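Local coordinates for Alpha/beta hydrolase fold-3 domain protein (Sulfolobus islandicus, PDB 5LK6), which probably hydrolyses carboxylic ester bonds as a thermostable lipase/carboxylesterase of the alpha/beta hydrolase fold, at residues A38-V43 and Y90-R95; S54-N59 and V122-D127; Y71-Y76 and V104-D109; Y116-A121 and S208-S213; D194-T199 and N271-F276. All coordinates share one frame; numbering follows the deposited sequence.

Interaction 1: residues A38-V43 and Y90-R95; sequences APKVEV and YDPLCR
Lys40 and Pro92 bring their backbones to 4.8 Å, CA to CA, where the irregular chain 38-43 passes over the first turn of helix 91-101. Arg95 rises from that turn, extended from CG to NE, and its NH1 donates to Val41 O at 3.0 Å, with the carbonyl oxygen tilted 18° out of the guanidinium plane. Its NE reaches Asp91 OD2 at 2.9 Å, almost exactly in that plane, so the two bonds fix the rotation of the group. Lys40, its chain extended beyond CG, crosses Asp91 at about a right angle and adds a weak salt bridge from NZ to the same OD2 at 3.2 Å. The other oxygen, OD1, is taken by Arg61 and Tyr63 of strand 57-63. Lys40 CB rests on Arg95 CD at 3.4 Å, and Ala38 CB meets Pro92 CB at 3.6 Å. A water links Pro39 O, Val41 N and Pro92 O. An alanine in place of Arg95 would probably leave Val41 O without this donor and Asp91 OD2 without its in-plane NE partner. The result is a Lys-Asp-Arg salt-bridge network tying a loop to the helix that connects strands 72-77 and 104-108 of the alpha/beta hydrolase fold.

Interaction 2: residues S54-N59 and V122-D127; sequences SEANIN and VIDSFD
Asp127 OD2 is gripped by both polar groups of Ser54: the hydroxyl OG donates at 2.9 Å on the syn side of the carboxylate, and the backbone N comes from above the carboxylate plane, 52° out of it, at 3.0 Å. The contact ties the turn between the antiparallel strands 46-52 and 57-63 to helix 120-133, which packs against the central sheet of the alpha/beta hydrolase fold. A water donates to the same OD2 and to Asp124 OD1 while accepting from Glu55 N, so it bridges the two carboxylates and the turn. With three donors around it, OD2 is probably stabilised as a charged oxygen. Arg111 joins the cluster from outside, forming salt bridges with Asp124 OD2 and Glu55 OE1; this would offset the gathering of acidic groups. Ile58 on strand 57-63 points to the helix: CG1, anti to the carbonyl carbon (chi1 -54°), lies 4.1 Å from Asp124 CG, and the terminal CD1 lies 3.8 Å from Asp124 O and 4.2 Å from Asp127 CB. The extended chain of Glu55 crosses Ile123 at about a right angle, its OE2 standing 3.8 Å from Ile123 CD1.

Interaction 3: residues Y71-Y76 and V104-D109; sequences YGVLIY and VVVSVD
Val73 and Val104 lie side by side, pointing the same way, with Val73 CG2 4.0 Å from Val104 CB; they start the apolar face of two parallel strands that neighbour each other in the central sheet and that helix 91-101 connects as a beta-alpha-beta unit. On that face, turned to helix 120-133, Val73 CG1 reaches Val106 CG2 at 3.8 Å and Ile75 CG2 meets Val108 CG2 at 3.9 Å. Ile75 also stands beside Val106. The other face, toward helix 91-101, carries Leu74, Val105, Tyr76 and Ser107; here Tyr76 CB packs on Val105 CG1. Tyr76 CG is anti to the backbone N (chi1 -164°); the ring leads away from the neighbouring strand, and its OH bonds Asp150. At the start of the pair Val104 CG2 sits against Tyr71 CD2 at 3.7 Å. Five backbone bonds join the strands, among them Leu74 N to Val104 O at 2.7 Å. At the far end Val108 N donates to Tyr76 O, and a water bridges Tyr76 O, Val108 O and Ser107 OG, accepting from the last at 3.1 Å.

Interaction 4: residues Y116-A121 and S208-S213; sequences YKFPSA and SQYLRS. With SO4 (sulfate ion), chain E.
Phe118 and Tyr210 form an offset edge-to-face aromatic pair, centroids 5.4 Å apart and planes at 85°, joining the loop that leads into helix 120-133 of the alpha/beta hydrolase fold to the end of helix 200-210. The edge of Phe118 is turned to the face of Tyr210, and its CB makes a CH-pi contact over the centre of that ring, 3.6 Å from the centroid. Phe118 CG, anti to the backbone N (chi1 171°), lies 4.3 Å from Leu211 CD2. Pro119, after a cis peptide bond, sets its CB over one face of the Phe118 ring, and Ala121 CB touches Tyr210 OH at 3.8 Å. Phe82 stacks on Tyr210 from outside. The chain of Arg212 bends at chi3, and Phe118 O and Pro119 CD both pack over the same face of its guanidinium. Among the hydrogen bonds, Phe118 N donates to Tyr210 O at 2.9 Å; Lys117 NZ reaches Gln209 O at 3.2 Å and also bonds Pro114 O. Charged contacts gather at Arg212: a sulfate, probably from the crystallisation liquor, lies at the guanidinium edge, and Asp216 salt-bridges NH2. Arg212 NH1 donates to sulfate O1 at 2.8 Å, and Arg212 NH2 to sulfate O3 at 2.8 Å.

Interaction 5: residues D194-T199 and N271-F276; sequences DGFFLT and NVIHGF
Leu198 sets its CD2 methyl squarely over one face of the His274 imidazole, a CH-pi contact 3.5 Å from the ring centroid and 9° off the normal. His274 probably belongs to the Ser-His-Asp triad of this alpha/beta hydrolase: ND1 bonds Asp244 OD2, and the side chain touches Ser151 of the presumed nucleophile elbow. Leu198 CB also lies 3.8 Å from His274 CB. Next along both chains, Phe197 and Ile273 cross at about a right angle; the terminal CD1 of Ile273 meets Phe197 CB at 3.6 Å and comes to the ring obliquely. Phe196 presents the edge of its ring to Ile273 CG2, which is 4.3 Å from Phe196 CB. An alanine in place of His274 would probably leave Asp244 OD2 without its ND1 partner and open a gap against the Leu198 CD2 methyl. Ile273 to Phe276 form a type II beta turn, with Gly275 at positive phi in its third position. No direct hydrogen bond crosses between the segments; instead a water donates to Phe196 O at 2.7 Å and accepts from His274 N at 2.7 Å.

Overall arrangement
Interaction 3 is part of the central sheet, and two other contacts flank it. Helix 91-101 of interaction 1 covers one face: Leu93 CD2 lies 3.6 Å from Tyr76 OH. Interaction 2 reaches the same sheet through strand 57-63, where Asn59 O and Asp109 N are 2.8 Å apart, a probable hydrogen bond. Interactions 2 and 4 share helix 120-133, and Val122 CG2 packs on Tyr210 OH at 3.6 Å. Interaction 5 holds the presumed catalytic histidine; its centre is about 30 Å from that of interaction 2, across the chain's centre. Tyr76 and Tyr90 both bond Asp150, next to the presumed nucleophile Ser151, linking interactions 1 and 3 to the active-site region.

Interaction 1: residues A38-V43 and Y90-R95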
# COMPACT_ATOMS: atom_id res chain seq x y z
N ALA A 38 5.98 9.77 19.28
CA ALA A 38 6.65 9.76 17.98
C ALA A 38 7.65 10.94 17.86
O ALA A 38 7.37 12.03 18.28
CB ALA A 38 5.63 9.77 16.82
N PRO A 39 8.83 10.70 17.28
CA PRO A 39 9.67 11.83 16.92
C PRO A 39 9.05 12.73 15.82
O PRO A 39 8.18 12.32 15.05
CB PRO A 39 10.91 11.14 16.36
CG PRO A 39 10.34 9.91 15.69
CD PRO A 39 9.42 9.43 16.78
N LYS A 40 9.57 13.94 15.75
CA LYS A 40 9.16 14.94 14.78
C LYS A 40 10.26 15.13 13.73
O LYS A 40 11.24 15.78 14.01
CB LYS A 40 8.97 16.27 15.52
CG LYS A 40 7.85 16.20 16.54
CD LYS A 40 7.62 17.51 17.23
CE LYS A 40 6.53 17.34 18.26
NZ LYS A 40 5.92 18.68 18.52
N VAL A 41 10.12 14.60 12.52
CA VAL A 41 11.15 14.89 11.50
C VAL A 41 11.24 16.41 11.26
O VAL A 41 10.23 17.07 11.36
CB VAL A 41 10.97 14.10 10.18
CG1 VAL A 41 11.01 12.62 10.50
CG2 VAL A 41 9.66 14.44 9.48
N GLU A 42 12.46 16.93 11.03
CA GLU A 42 12.66 18.34 10.62
C GLU A 42 12.05 18.48 9.24
O GLU A 42 12.15 17.58 8.45
CB GLU A 42 14.13 18.73 10.57
CG GLU A 42 14.68 19.68 11.65
CD GLU A 42 16.16 20.10 11.32
OE1 GLU A 42 16.41 20.65 10.20
OE2 GLU A 42 17.07 19.85 12.16
N VAL A 43 11.37 19.58 8.99
CA VAL A 43 10.77 19.91 7.67
C VAL A 43 11.19 21.35 7.37
O VAL A 43 12.17 21.81 7.93
CB VAL A 43 9.21 19.73 7.68
CG1 VAL A 43 8.84 18.24 7.57
CG2 VAL A 43 8.57 20.38 8.90
N TYR A 90 -1.22 15.69 16.56
CA TYR A 90 -1.01 15.17 15.20
C TYR A 90 0.27 15.64 14.50
O TYR A 90 0.52 15.31 13.31
CB TYR A 90 -2.27 15.43 14.34
CG TYR A 90 -3.22 14.23 14.43
CD1 TYR A 90 -3.84 13.90 15.63
CD2 TYR A 90 -3.41 13.40 13.37
CE1 TYR A 90 -4.66 12.80 15.73
CE2 TYR A 90 -4.23 12.30 13.46
CZ TYR A 90 -4.85 12.01 14.65
OH TYR A 90 -5.66 10.92 14.70
N ASP A 91 1.09 16.37 15.25
CA ASP A 91 2.18 17.07 14.68
C ASP A 91 3.27 16.08 14.16
O ASP A 91 3.77 16.26 13.04
CB ASP A 91 2.69 18.11 15.71
CG ASP A 91 3.86 18.99 15.17
OD1 ASP A 91 3.59 20.06 14.54
OD2 ASP A 91 5.03 18.56 15.42
N PRO A 92 3.60 15.02 14.93
CA PRO A 92 4.49 14.02 14.35
C PRO A 92 4.01 13.37 13.04
O PRO A 92 4.80 13.22 12.09
CB PRO A 92 4.61 12.98 15.46
CG PRO A 92 4.42 13.75 16.71
CD PRO A 92 3.35 14.76 16.35
N LEU A 93 2.75 13.01 12.97
CA LEU A 93 2.25 12.42 11.74
C LEU A 93 2.26 13.41 10.59
O LEU A 93 2.59 13.05 9.46
CB LEU A 93 0.84 11.87 11.99
CG LEU A 93 0.09 11.29 10.80
CD1 LEU A 93 0.83 10.12 10.18
CD2 LEU A 93 -1.28 10.86 11.28
N CYS A 94 1.86 14.65 10.85
CA CYS A 94 1.68 15.62 9.79
C CYS A 94 3.03 15.98 9.25
O CYS A 94 3.19 16.15 8.06
CB CYS A 94 0.97 16.87 10.25
SG CYS A 94 -0.81 16.64 10.36
N ARG A 95 4.01 16.05 10.15
CA ARG A 95 5.41 16.25 9.73
C ARG A 95 5.88 15.16 8.83
O ARG A 95 6.48 15.44 7.83
CB ARG A 95 6.36 16.32 10.94
CG ARG A 95 6.36 17.68 11.64
CD ARG A 95 7.08 17.56 12.97
NE ARG A 95 7.18 18.90 13.57
CZ ARG A 95 8.06 19.84 13.21
NH1 ARG A 95 9.00 19.64 12.29
NH2 ARG A 95 7.98 21.01 13.81
O HOH W 1 7.41 13.12 12.58

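Interaction 2: residues S54-N59 and V122-D127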
# COMPACT_ATOMS: atom_id res chain seq x y z
N SER A 54 -16.78 30.69 8.44
CA SER A 54 -18.16 31.14 8.49
C SER A 54 -18.71 31.20 9.94
O SER A 54 -19.49 32.08 10.25
CB SER A 54 -19.07 30.34 7.52
OG SER A 54 -19.63 29.13 8.06
N GLU A 55 -18.28 30.29 10.83
CA GLU A 55 -18.78 30.24 12.22
C GLU A 55 -17.73 30.39 13.30
O GLU A 55 -18.07 30.50 14.47
CB GLU A 55 -19.54 28.93 12.47
CG GLU A 55 -20.94 28.93 11.88
CD GLU A 55 -21.66 27.61 12.04
OE1 GLU A 55 -21.13 26.72 12.77
OE2 GLU A 55 -22.74 27.47 11.40
N ALA A 56 -16.46 30.34 12.94
CA ALA A 56 -15.43 30.47 13.94
C ALA A 56 -14.13 30.91 13.32
O ALA A 56 -13.96 30.87 12.11
CB ALA A 56 -15.23 29.15 14.65
N ASN A 57 -13.22 31.30 14.17
CA ASN A 57 -11.87 31.55 13.78
C ASN A 57 -11.05 30.26 13.96
O ASN A 57 -10.70 29.86 15.09
CB ASN A 57 -11.29 32.72 14.58
CG ASN A 57 -10.41 33.58 13.72
OD1 ASN A 57 -9.17 33.48 13.79
ND2 ASN A 57 -11.03 34.36 12.84
N ILE A 58 -10.72 29.64 12.82
CA ILE A 58 -10.14 28.28 12.73
C ILE A 58 -8.60 28.20 12.72
O ILE A 58 -7.94 28.59 11.73
CB ILE A 58 -10.66 27.54 11.46
CG1 ILE A 58 -12.17 27.55 11.39
CG2 ILE A 58 -10.16 26.12 11.42
CD1 ILE A 58 -12.66 27.47 9.97
N ASN A 59 -8.01 27.66 13.79
CA ASN A 59 -6.59 27.43 13.79
C ASN A 59 -6.17 26.31 12.86
O ASN A 59 -6.87 25.32 12.74
CB ASN A 59 -6.10 27.11 15.16
CG ASN A 59 -6.26 28.27 16.09
OD1 ASN A 59 -6.51 29.41 15.67
ND2 ASN A 59 -6.13 27.99 17.34
N VAL A 122 -17.66 19.67 10.43
CA VAL A 122 -17.75 19.55 8.98
C VAL A 122 -17.63 20.94 8.40
O VAL A 122 -16.85 21.16 7.47
CB VAL A 122 -19.12 18.97 8.52
CG1 VAL A 122 -19.36 19.12 7.03
CG2 VAL A 122 -19.26 17.50 8.95
N ILE A 123 -18.42 21.86 8.96
CA ILE A 123 -18.40 23.24 8.52
C ILE A 123 -17.01 23.89 8.64
O ILE A 123 -16.58 24.55 7.71
CB ILE A 123 -19.46 24.08 9.23
CG1 ILE A 123 -20.87 23.63 8.80
CG2 ILE A 123 -19.26 25.56 8.91
CD1 ILE A 123 -21.95 24.12 9.75
N ASP A 124 -16.31 23.67 9.74
CA ASP A 124 -14.93 24.13 9.84
C ASP A 124 -14.00 23.50 8.78
O ASP A 124 -13.19 24.20 8.16
CB ASP A 124 -14.35 23.86 11.24
CG ASP A 124 -14.98 24.74 12.33
OD1 ASP A 124 -15.85 25.59 12.02
OD2 ASP A 124 -14.59 24.59 13.52
N SER A 125 -14.11 22.19 8.60
CA SER A 125 -13.26 21.47 7.66
C SER A 125 -13.49 21.96 6.22
O SER A 125 -12.53 22.14 5.47
CB SER A 125 -13.49 19.96 7.77
OG SER A 125 -13.02 19.47 9.01
N PHE A 126 -14.74 22.19 5.84
CA PHE A 126 -15.06 22.78 4.56
C PHE A 126 -14.59 24.21 4.40
O PHE A 126 -14.03 24.57 3.39
CB PHE A 126 -16.55 22.81 4.34
CG PHE A 126 -16.95 23.36 3.01
CD1 PHE A 126 -16.73 22.62 1.84
CD2 PHE A 126 -17.57 24.62 2.90
CE1 PHE A 126 -17.11 23.11 0.58
CE2 PHE A 126 -17.95 25.13 1.65
CZ PHE A 126 -17.71 24.38 0.49
N ASP A 127 -14.89 25.05 5.37
CA ASP A 127 -14.53 26.45 5.30
C ASP A 127 -13.03 26.65 5.16
O ASP A 127 -12.63 27.53 4.42
CB ASP A 127 -15.02 27.21 6.54
CG ASP A 127 -16.51 27.40 6.54
OD1 ASP A 127 -17.15 27.08 5.53
OD2 ASP A 127 -17.04 27.85 7.57
O HOH W 2 -16.37 27.88 10.49

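Interaction 3: residues Y71-Y76 and V104-D109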
# COMPACT_ATOMS: atom_id res chain seq x y z
N TYR A 71 4.40 24.14 -4.91
CA TYR A 71 3.90 23.01 -4.14
C TYR A 71 2.44 22.63 -4.46
O TYR A 71 1.66 23.41 -5.06
CB TYR A 71 3.95 23.37 -2.70
CG TYR A 71 5.30 23.80 -2.17
CD1 TYR A 71 6.38 22.91 -2.12
CD2 TYR A 71 5.47 25.08 -1.63
CE1 TYR A 71 7.61 23.28 -1.55
CE2 TYR A 71 6.68 25.49 -1.03
CZ TYR A 71 7.76 24.60 -0.99
OH TYR A 71 8.96 25.05 -0.38
N GLY A 72 2.09 21.39 -4.13
CA GLY A 72 0.69 21.00 -3.97
C GLY A 72 0.42 21.21 -2.49
O GLY A 72 1.36 21.22 -1.65
N VAL A 73 -0.86 21.40 -2.16
CA VAL A 73 -1.28 21.62 -0.75
C VAL A 73 -2.25 20.53 -0.30
O VAL A 73 -3.28 20.29 -0.94
CB VAL A 73 -1.94 22.99 -0.51
CG1 VAL A 73 -2.23 23.19 0.98
CG2 VAL A 73 -1.06 24.09 -1.02
N LEU A 74 -1.91 19.88 0.81
CA LEU A 74 -2.78 18.84 1.40
C LEU A 74 -3.48 19.40 2.65
O LEU A 74 -2.81 19.78 3.61
CB LEU A 74 -1.95 17.62 1.78
CG LEU A 74 -2.73 16.45 2.41
CD1 LEU A 74 -3.61 15.81 1.36
CD2 LEU A 74 -1.77 15.44 3.04
N ILE A 75 -4.80 19.44 2.62
CA ILE A 75 -5.56 19.71 3.83
C ILE A 75 -5.61 18.41 4.65
O ILE A 75 -6.05 17.36 4.14
CB ILE A 75 -7.01 20.10 3.54
CG1 ILE A 75 -7.08 21.29 2.57
CG2 ILE A 75 -7.73 20.35 4.88
CD1 ILE A 75 -6.47 22.57 3.11
N TYR A 76 -5.15 18.47 5.89
CA TYR A 76 -5.14 17.31 6.75
C TYR A 76 -6.08 17.53 7.92
O TYR A 76 -5.86 18.46 8.66
CB TYR A 76 -3.74 16.91 7.24
CG TYR A 76 -3.78 15.50 7.79
CD1 TYR A 76 -3.68 14.40 6.95
CD2 TYR A 76 -4.07 15.26 9.13
CE1 TYR A 76 -3.77 13.11 7.44
CE2 TYR A 76 -4.18 13.97 9.62
CZ TYR A 76 -4.03 12.90 8.78
OH TYR A 76 -4.15 11.61 9.29
N VAL A 104 2.79 20.99 0.84
CA VAL A 104 2.42 21.79 1.98
C VAL A 104 1.30 21.05 2.67
O VAL A 104 0.31 20.69 2.04
CB VAL A 104 1.91 23.17 1.56
CG1 VAL A 104 1.39 23.95 2.79
CG2 VAL A 104 3.00 23.93 0.86
N VAL A 105 1.47 20.82 3.97
CA VAL A 105 0.38 20.26 4.78
C VAL A 105 -0.23 21.37 5.66
O VAL A 105 0.49 22.07 6.37
CB VAL A 105 0.85 19.06 5.63
CG1 VAL A 105 -0.29 18.56 6.53
CG2 VAL A 105 1.30 17.93 4.70
N VAL A 106 -1.55 21.51 5.58
CA VAL A 106 -2.34 22.38 6.45
C VAL A 106 -3.24 21.48 7.37
O VAL A 106 -4.31 21.02 6.96
CB VAL A 106 -3.19 23.32 5.58
CG1 VAL A 106 -4.00 24.32 6.41
CG2 VAL A 106 -2.31 24.06 4.63
N SER A 107 -2.77 21.24 8.58
CA SER A 107 -3.47 20.52 9.65
C SER A 107 -4.52 21.45 10.31
O SER A 107 -4.17 22.44 10.95
CB SER A 107 -2.42 20.07 10.65
OG SER A 107 -2.98 19.33 11.69
N VAL A 108 -5.81 21.16 10.10
CA VAL A 108 -6.90 22.01 10.59
C VAL A 108 -7.35 21.62 12.02
O VAL A 108 -7.66 20.47 12.24
CB VAL A 108 -8.08 21.92 9.62
CG1 VAL A 108 -9.22 22.81 10.07
CG2 VAL A 108 -7.65 22.33 8.20
N ASP A 109 -7.31 22.55 13.01
CA ASP A 109 -7.93 22.36 14.36
C ASP A 109 -9.43 22.71 14.27
O ASP A 109 -9.89 23.73 14.77
CB ASP A 109 -7.25 23.23 15.48
CG ASP A 109 -6.54 22.40 16.55
OD1 ASP A 109 -6.96 21.26 16.82
OD2 ASP A 109 -5.58 22.91 17.19
O HOH W 3 -5.94 18.29 11.85

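Interaction 4: residues Y116-A121 and S208-S213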
# COMPACT_ATOMS: atom_id res chain seq x y z
N TYR A 116 -18.76 21.45 20.71
CA TYR A 116 -19.40 21.79 19.46
C TYR A 116 -19.84 20.52 18.81
O TYR A 116 -19.04 19.61 18.50
CB TYR A 116 -18.46 22.60 18.52
CG TYR A 116 -17.94 23.83 19.18
CD1 TYR A 116 -18.71 25.02 19.21
CD2 TYR A 116 -16.71 23.81 19.84
CE1 TYR A 116 -18.24 26.15 19.87
CE2 TYR A 116 -16.24 24.93 20.52
CZ TYR A 116 -17.00 26.09 20.52
OH TYR A 116 -16.52 27.15 21.17
N LYS A 117 -21.12 20.48 18.53
CA LYS A 117 -21.77 19.30 18.01
C LYS A 117 -21.74 19.33 16.50
O LYS A 117 -21.55 20.35 15.90
CB LYS A 117 -23.24 19.28 18.45
CG LYS A 117 -23.49 19.47 19.95
CD LYS A 117 -23.13 18.25 20.76
CE LYS A 117 -23.50 18.45 22.20
NZ LYS A 117 -22.61 17.58 23.03
N PHE A 118 -21.99 18.19 15.91
CA PHE A 118 -22.27 18.06 14.52
C PHE A 118 -23.34 19.09 14.12
O PHE A 118 -24.31 19.29 14.85
CB PHE A 118 -22.75 16.64 14.26
CG PHE A 118 -23.29 16.43 12.88
CD1 PHE A 118 -24.62 16.67 12.59
CD2 PHE A 118 -22.45 15.92 11.87
CE1 PHE A 118 -25.09 16.44 11.32
CE2 PHE A 118 -22.91 15.72 10.59
CZ PHE A 118 -24.23 15.96 10.33
N PRO A 119 -23.19 19.77 12.96
CA PRO A 119 -22.16 19.57 11.96
C PRO A 119 -20.99 20.57 12.03
O PRO A 119 -20.39 20.92 10.99
CB PRO A 119 -22.94 19.80 10.69
CG PRO A 119 -23.84 20.91 11.06
CD PRO A 119 -24.27 20.63 12.47
N SER A 120 -20.61 20.99 13.24
CA SER A 120 -19.57 22.03 13.39
C SER A 120 -18.21 21.61 12.80
O SER A 120 -17.63 22.37 12.04
CB SER A 120 -19.36 22.44 14.86
OG SER A 120 -20.56 22.73 15.52
N ALA A 121 -17.71 20.42 13.14
CA ALA A 121 -16.49 19.90 12.57
C ALA A 121 -16.49 19.88 11.03
O ALA A 121 -15.43 20.04 10.41
CB ALA A 121 -16.22 18.51 13.07
N SER A 208 -22.26 9.65 20.83
CA SER A 208 -23.05 10.22 21.93
C SER A 208 -22.60 11.65 22.16
O SER A 208 -23.38 12.46 22.57
CB SER A 208 -22.99 9.34 23.22
OG SER A 208 -21.84 9.60 24.09
N GLN A 209 -21.32 11.96 21.90
CA GLN A 209 -20.80 13.29 22.13
C GLN A 209 -21.00 14.25 20.93
O GLN A 209 -21.25 15.45 21.14
CB GLN A 209 -19.36 13.25 22.53
CG GLN A 209 -18.97 12.42 23.76
CD GLN A 209 -19.65 12.84 25.06
OE1 GLN A 209 -20.55 12.13 25.52
NE2 GLN A 209 -19.20 13.96 25.69
N TYR A 210 -20.91 13.74 19.71
CA TYR A 210 -20.91 14.59 18.51
C TYR A 210 -22.33 14.79 17.95
O TYR A 210 -22.71 15.93 17.65
CB TYR A 210 -20.01 13.94 17.47
CG TYR A 210 -19.80 14.55 16.12
CD1 TYR A 210 -19.33 15.82 15.97
CD2 TYR A 210 -19.99 13.80 14.98
CE1 TYR A 210 -19.13 16.37 14.70
CE2 TYR A 210 -19.77 14.33 13.70
CZ TYR A 210 -19.34 15.62 13.56
OH TYR A 210 -19.08 16.12 12.30
N LEU A 211 -23.11 13.70 17.84
CA LEU A 211 -24.42 13.74 17.17
C LEU A 211 -25.47 14.37 18.08
O LEU A 211 -25.34 14.36 19.30
CB LEU A 211 -24.82 12.36 16.71
CG LEU A 211 -23.87 11.67 15.72
CD1 LEU A 211 -24.35 10.31 15.32
CD2 LEU A 211 -23.70 12.49 14.46
N ARG A 212 -26.45 15.03 17.47
CA ARG A 212 -27.49 15.70 18.23
C ARG A 212 -28.76 14.88 18.47
O ARG A 212 -29.46 15.07 19.47
CB ARG A 212 -27.92 16.98 17.52
CG ARG A 212 -26.80 18.00 17.24
CD ARG A 212 -27.28 19.05 16.25
NE ARG A 212 -27.59 18.47 14.95
CZ ARG A 212 -27.73 19.15 13.82
NH1 ARG A 212 -27.59 20.49 13.78
NH2 ARG A 212 -28.00 18.49 12.70
N SER A 213 -29.07 14.03 17.50
CA SER A 213 -30.24 13.16 17.52
C SER A 213 -29.96 12.00 16.54
O SER A 213 -28.99 12.05 15.75
CB SER A 213 -31.52 13.92 17.12
OG SER A 213 -31.59 14.17 15.72
S SO4 E . -28.16 21.60 10.22
O1 SO4 E . -27.65 22.15 11.48
O2 SO4 E . -27.13 22.03 9.17
O3 SO4 E . -28.44 20.13 10.46
O4 SO4 E . -29.51 22.06 9.90
O HOH W 4 -24.57 15.40 22.29

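Interaction 5: residues D194-T199 and N271-F276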
# COMPACT_ATOMS: atom_id res chain seq x y z
N ASP A 194 -14.60 -5.82 19.96
CA ASP A 194 -13.83 -5.75 21.24
C ASP A 194 -12.41 -6.23 21.08
O ASP A 194 -12.13 -7.21 20.38
CB ASP A 194 -14.50 -6.63 22.31
CG ASP A 194 -15.78 -6.01 22.87
OD1 ASP A 194 -15.53 -4.99 23.60
OD2 ASP A 194 -16.98 -6.50 22.57
N GLY A 195 -11.51 -5.56 21.78
CA GLY A 195 -10.14 -6.04 21.88
C GLY A 195 -9.14 -5.60 20.81
O GLY A 195 -8.01 -6.06 20.84
N PHE A 196 -9.52 -4.74 19.87
CA PHE A 196 -8.58 -4.29 18.86
C PHE A 196 -8.44 -2.77 18.85
O PHE A 196 -8.39 -2.13 17.82
CB PHE A 196 -9.04 -4.82 17.49
CG PHE A 196 -9.05 -6.33 17.37
CD1 PHE A 196 -10.15 -7.05 17.71
CD2 PHE A 196 -7.94 -7.00 16.97
CE1 PHE A 196 -10.19 -8.43 17.58
CE2 PHE A 196 -7.97 -8.38 16.84
CZ PHE A 196 -9.09 -9.12 17.16
N PHE A 197 -8.37 -2.22 20.05
CA PHE A 197 -7.98 -0.86 20.29
C PHE A 197 -9.14 0.10 20.06
O PHE A 197 -9.48 0.83 20.95
CB PHE A 197 -6.71 -0.50 19.55
CG PHE A 197 -6.16 0.87 19.90
CD1 PHE A 197 -5.44 1.08 21.06
CD2 PHE A 197 -6.38 1.96 19.04
CE1 PHE A 197 -4.95 2.32 21.36
CE2 PHE A 197 -5.89 3.21 19.36
CZ PHE A 197 -5.19 3.40 20.53
N LEU A 198 -9.71 0.14 18.87
CA LEU A 198 -10.96 0.83 18.65
C LEU A 198 -12.06 -0.23 18.83
O LEU A 198 -12.02 -1.29 18.21
CB LEU A 198 -11.02 1.51 17.27
CG LEU A 198 -12.38 2.08 16.85
CD1 LEU A 198 -12.72 3.28 17.72
CD2 LEU A 198 -12.45 2.47 15.38
N THR A 199 -13.04 0.09 19.69
CA THR A 199 -14.15 -0.79 20.04
C THR A 199 -15.47 -0.22 19.65
O THR A 199 -15.61 0.99 19.47
CB THR A 199 -14.22 -1.05 21.57
OG1 THR A 199 -14.62 0.13 22.30
CG2 THR A 199 -12.92 -1.52 22.05
N ASN A 271 -3.00 -7.48 9.23
CA ASN A 271 -2.37 -7.76 10.51
C ASN A 271 -2.34 -6.56 11.52
O ASN A 271 -1.69 -6.69 12.55
CB ASN A 271 -0.95 -8.30 10.31
CG ASN A 271 -0.83 -9.25 9.12
OD1 ASN A 271 -0.16 -8.98 8.10
ND2 ASN A 271 -1.47 -10.38 9.26
N VAL A 272 -3.02 -5.44 11.22
CA VAL A 272 -2.95 -4.25 12.05
C VAL A 272 -4.31 -3.72 12.45
O VAL A 272 -5.39 -4.20 12.00
CB VAL A 272 -2.17 -3.08 11.39
CG1 VAL A 272 -0.75 -3.51 11.04
CG2 VAL A 272 -2.91 -2.53 10.19
N ILE A 273 -4.26 -2.73 13.32
CA ILE A 273 -5.43 -2.19 13.98
C ILE A 273 -5.72 -0.78 13.53
O ILE A 273 -4.92 -0.11 12.89
CB ILE A 273 -5.23 -2.19 15.50
CG1 ILE A 273 -3.92 -1.53 15.91
CG2 ILE A 273 -5.24 -3.62 16.01
CD1 ILE A 273 -3.91 -1.02 17.33
N HIS A 274 -6.92 -0.34 13.84
CA HIS A 274 -7.28 1.04 13.62
C HIS A 274 -6.29 1.99 14.24
O HIS A 274 -5.78 1.73 15.28
CB HIS A 274 -8.64 1.30 14.26
CG HIS A 274 -9.28 2.56 13.79
ND1 HIS A 274 -9.95 2.65 12.59
CD2 HIS A 274 -9.37 3.77 14.37
CE1 HIS A 274 -10.43 3.86 12.46
NE2 HIS A 274 -10.09 4.56 13.52
N GLY A 275 -6.03 3.11 13.61
CA GLY A 275 -5.17 4.16 14.19
C GLY A 275 -3.66 3.94 14.07
O GLY A 275 -2.89 4.72 14.62
N PHE A 276 -3.24 2.91 13.35
CA PHE A 276 -1.85 2.52 13.30
C PHE A 276 -0.85 3.58 12.76
O PHE A 276 0.31 3.53 13.12
CB PHE A 276 -1.65 1.13 12.61
CG PHE A 276 -1.80 1.11 11.10
CD1 PHE A 276 -3.04 1.10 10.50
CD2 PHE A 276 -0.68 1.02 10.28
CE1 PHE A 276 -3.18 1.07 9.13
CE2 PHE A 276 -0.80 1.00 8.90
CZ PHE A 276 -2.07 1.03 8.32
O HOH W 5 -8.78 -1.89 15.13